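Local coordinates for phage-like element PBSX protein XepA (PDB 6IA5) that is a pentameric protein of the PBSX prophage lytic cassette that probably binds the cytoplasmic membrane and does not seem to take part in host cell lysis, at the interface of chains A and B. Sequence-based numbering; all coordinates share one arbitrary frame. Chains: chain A/B, Phage-like element PBSX protein XepA.

The centres of the C-alpha atoms of contact 1 and contact 2 lie about 6 Å apart, and B:Tyr6 and B:Glu7 take part in both, so they are adjoining parts of one continuous surface. Residues 4-8 of chain B, all loop, run between two portions of chain A: the loop 11-13 in contact 1, and in contact 2 the strands 20-22 and 28-35 with loop residues beside them. Contact 1 combines a backbone hydrogen bond with packing of the A:Lys12 and B:Glu7 chains, whereas contact 2 is mainly aromatic. Because the pentamer repeats each site, this N-terminal docking would recur from subunit to subunit.

Contact 1: the interface of chains A and B. Residues chain A 11-13; chain B 4-7.
A:Lys12 and B:Tyr6 are joined backbone to backbone: the amide N of A:Lys12 donates to the carbonyl O of B:Tyr6 at 2.9 Å. The bond is moderately straight, with 148° at the hydrogen, and the donor lies in the carbonyl plane. A main-chain bond of this kind may help set how the two loops lie against each other.

Van der Waals packing surrounds it. The CB of A:Asp11 meets the CE1 edge of the B:Tyr6 ring from outside the rim and raised from the ring plane, 3.4 Å from CE1, and also leans on the B:Tyr6 carbonyl O. The carboxylate of A:Asp11 turns toward the B:Glu7 backbone, where its OD2 comes 3.5 Å from CA. On the next residue, CG of A:Lys12 is anti to the backbone N (chi1 -157°), which carries the aliphatic chain along chain B toward the carbonyl O of B:Gln5 and the acid of B:Glu7. The B:Glu7 chain is extended and passes A:Lys12 at a slant, CB to CB at 4.0 Å, before its OE2 reaches the methyl CB of A:Ala13.

Electrostatics is looser. Bends late in the A:Lys12 chain leave its ammonium NZ 5.4 Å from B:Glu7 OE1, too far for a salt bridge, and at most a weak long-range attraction would be expected. A:Asp11 OD2 and B:Glu7 OE2 are 5.3 Å apart, like charges not in contact, and any mutual effect would probably be modest. Within chain A, the other carboxylate oxygen, OD1 of A:Asp11, accepts a weak bond from the backbone N of A:Ala13 at 2.9 Å.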
# COMPACT_ATOMS: atom_id res chain seq x y z
N ASP A 11 -4.93 46.58 9.30
CA ASP A 11 -3.71 46.68 8.52
C ASP A 11 -3.08 48.07 8.71
O ASP A 11 -3.56 48.88 9.50
CB ASP A 11 -3.94 46.31 7.05
CG ASP A 11 -4.50 47.44 6.19
OD1 ASP A 11 -5.04 48.41 6.76
OD2 ASP A 11 -4.40 47.34 4.95
N LYS A 12 -1.99 48.32 7.97
CA LYS A 12 -1.20 49.54 8.06
C LYS A 12 -2.09 50.76 7.80
O LYS A 12 -1.88 51.80 8.43
CB LYS A 12 -0.09 49.45 7.00
CG LYS A 12 1.15 50.29 7.22
CD LYS A 12 2.30 49.77 6.37
CE LYS A 12 3.27 50.83 5.87
NZ LYS A 12 4.01 51.43 7.00
N ALA A 13 -3.08 50.62 6.91
CA ALA A 13 -3.96 51.70 6.53
C ALA A 13 -5.19 51.75 7.43
O ALA A 13 -6.12 52.48 7.12
CB ALA A 13 -4.35 51.55 5.08
N TYR B 4 -0.94 46.86 12.13
CA TYR B 4 0.18 45.95 11.95
C TYR B 4 1.02 46.42 10.77
O TYR B 4 0.70 47.41 10.13
CB TYR B 4 -0.33 44.52 11.75
CG TYR B 4 -0.82 43.86 13.01
CD1 TYR B 4 -2.05 44.20 13.54
CD2 TYR B 4 -0.05 42.90 13.66
CE1 TYR B 4 -2.52 43.61 14.70
CE2 TYR B 4 -0.50 42.31 14.83
CZ TYR B 4 -1.75 42.65 15.34
OH TYR B 4 -2.23 42.07 16.48
N GLN B 5 2.02 45.61 10.40
CA GLN B 5 2.99 45.93 9.38
C GLN B 5 2.51 45.50 7.99
O GLN B 5 3.08 45.91 6.99
CB GLN B 5 4.32 45.24 9.70
CG GLN B 5 4.91 45.59 11.06
CD GLN B 5 5.15 47.08 11.16
OE1 GLN B 5 5.86 47.67 10.34
NE2 GLN B 5 4.52 47.71 12.14
N TYR B 6 1.48 44.64 7.91
CA TYR B 6 1.01 44.24 6.59
C TYR B 6 0.02 45.30 6.09
O TYR B 6 -0.60 46.01 6.90
CB TYR B 6 0.37 42.85 6.61
CG TYR B 6 -0.84 42.78 7.51
CD1 TYR B 6 -2.09 43.16 7.05
CD2 TYR B 6 -0.72 42.39 8.84
CE1 TYR B 6 -3.21 43.11 7.88
CE2 TYR B 6 -1.82 42.37 9.68
CZ TYR B 6 -3.06 42.76 9.21
OH TYR B 6 -4.15 42.74 10.03
N GLU B 7 -0.16 45.36 4.78
CA GLU B 7 -1.13 46.27 4.19
C GLU B 7 -1.89 45.53 3.10
O GLU B 7 -1.29 44.94 2.21
CB GLU B 7 -0.42 47.48 3.59
CG GLU B 7 -1.34 48.64 3.26
CD GLU B 7 -0.63 49.96 2.98
OE1 GLU B 7 0.62 49.99 3.02
OE2 GLU B 7 -1.32 50.96 2.72

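Contact 2: the interface of chains A and B. Residues chain A 19, 21, 27-29; chain B 6-8.
The ring of A:Phe29 has B:Phe8 on one face, with CD1 3.8 Å above its plane and over its centre; on the opposite face the carboxylate OD1 of A:Asp28 lies toward the rim. The two phenyl planes stand at 82°, with centroids 5.0 Å apart, an edge-to-face pair in which B:Phe8 offers the edge and A:Phe29 the face. B:Tyr6 has the CB of A:Phe29 above one face, 3.9 Å from the plane and offset toward the rim, while A:Pro21 CB touches its CD2-CE2 side. The CB of B:Tyr6 packs against the A:Asn27 carbonyl group, 3.4 Å from its C.

A:Val19 packs at the end of the cluster mainly through CG2, which is 3.5 Å from the phenol OH of B:Tyr6 and 3.7 Å from CZ of B:Phe8, thereby spanning both aromatics. With CG of A:Phe29 set between its backbone N and carbonyl carbon (chi1 52°), the ring lies across B:Phe8 while its CB stays on B:Tyr6. The backbone N of A:Phe29 donates to A:Asp28 OD1 at 2.8 Å, tying that acid to the strand start.

A water-mediated polar link is also present: water 1 lies 2.8 Å from the carbonyl O of A:Asn27 and is bonded to the backbone N of B:Glu7. The aromatic cluster and the water link pack the N-terminal segment of one subunit against its neighbour, and so are likely to contribute to the cohesion of the pentamer.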
# COMPACT_ATOMS: atom_id res chain seq x y z
N VAL A 19 -7.96 38.27 9.64
CA VAL A 19 -6.67 37.75 9.22
C VAL A 19 -5.76 37.69 10.44
O VAL A 19 -6.05 38.29 11.48
CB VAL A 19 -6.02 38.57 8.09
CG1 VAL A 19 -6.89 38.59 6.84
CG2 VAL A 19 -5.65 40.00 8.53
N PRO A 21 -1.36 38.17 11.09
CA PRO A 21 -0.09 38.54 10.45
C PRO A 21 0.87 37.35 10.52
O PRO A 21 0.74 36.51 11.41
CB PRO A 21 0.42 39.69 11.36
CG PRO A 21 -0.13 39.34 12.74
CD PRO A 21 -1.47 38.67 12.48
N ASN A 27 4.53 41.27 8.18
CA ASN A 27 4.17 42.11 7.06
C ASN A 27 3.35 41.34 6.03
O ASN A 27 3.19 41.80 4.90
CB ASN A 27 5.44 42.69 6.43
CG ASN A 27 6.38 41.61 5.91
OD1 ASN A 27 6.40 40.51 6.43
ND2 ASN A 27 7.13 41.90 4.87
N ASP A 28 2.84 40.15 6.40
CA ASP A 28 2.01 39.39 5.49
C ASP A 28 0.76 39.00 6.26
O ASP A 28 0.76 39.06 7.49
CB ASP A 28 2.78 38.21 4.86
CG ASP A 28 2.24 37.76 3.51
OD1 ASP A 28 1.14 38.21 3.13
OD2 ASP A 28 2.91 36.97 2.84
N PHE A 29 -0.30 38.58 5.55
CA PHE A 29 -1.57 38.30 6.21
C PHE A 29 -2.14 36.98 5.69
O PHE A 29 -1.94 36.62 4.54
CB PHE A 29 -2.57 39.44 5.96
CG PHE A 29 -2.72 39.77 4.49
CD1 PHE A 29 -3.60 39.07 3.67
CD2 PHE A 29 -1.89 40.73 3.90
CE1 PHE A 29 -3.66 39.34 2.31
CE2 PHE A 29 -1.99 41.02 2.55
CZ PHE A 29 -2.86 40.32 1.74
N TYR B 6 1.48 44.64 7.91
CA TYR B 6 1.01 44.24 6.59
C TYR B 6 0.02 45.30 6.09
O TYR B 6 -0.60 46.01 6.90
CB TYR B 6 0.37 42.85 6.61
CG TYR B 6 -0.84 42.78 7.51
CD1 TYR B 6 -2.09 43.16 7.05
CD2 TYR B 6 -0.72 42.39 8.84
CE1 TYR B 6 -3.21 43.11 7.88
CE2 TYR B 6 -1.82 42.37 9.68
CZ TYR B 6 -3.06 42.76 9.21
OH TYR B 6 -4.15 42.74 10.03
N GLU B 7 -0.16 45.36 4.78
CA GLU B 7 -1.13 46.27 4.19
C GLU B 7 -1.89 45.53 3.10
O GLU B 7 -1.29 44.94 2.21
CB GLU B 7 -0.42 47.48 3.59
CG GLU B 7 -1.34 48.64 3.26
CD GLU B 7 -0.63 49.96 2.98
OE1 GLU B 7 0.62 49.99 3.02
OE2 GLU B 7 -1.32 50.96 2.72
N PHE B 8 -3.23 45.58 3.16
CA PHE B 8 -4.03 44.95 2.13
C PHE B 8 -3.81 45.66 0.80
O PHE B 8 -3.86 46.89 0.75
CB PHE B 8 -5.51 44.94 2.50
CG PHE B 8 -5.83 44.13 3.73
CD1 PHE B 8 -5.23 42.88 3.93
CD2 PHE B 8 -6.74 44.59 4.67
CE1 PHE B 8 -5.53 42.14 5.07
CE2 PHE B 8 -7.05 43.83 5.79
CZ PHE B 8 -6.44 42.60 5.99
O HOH W 1 1.73 43.70 3.48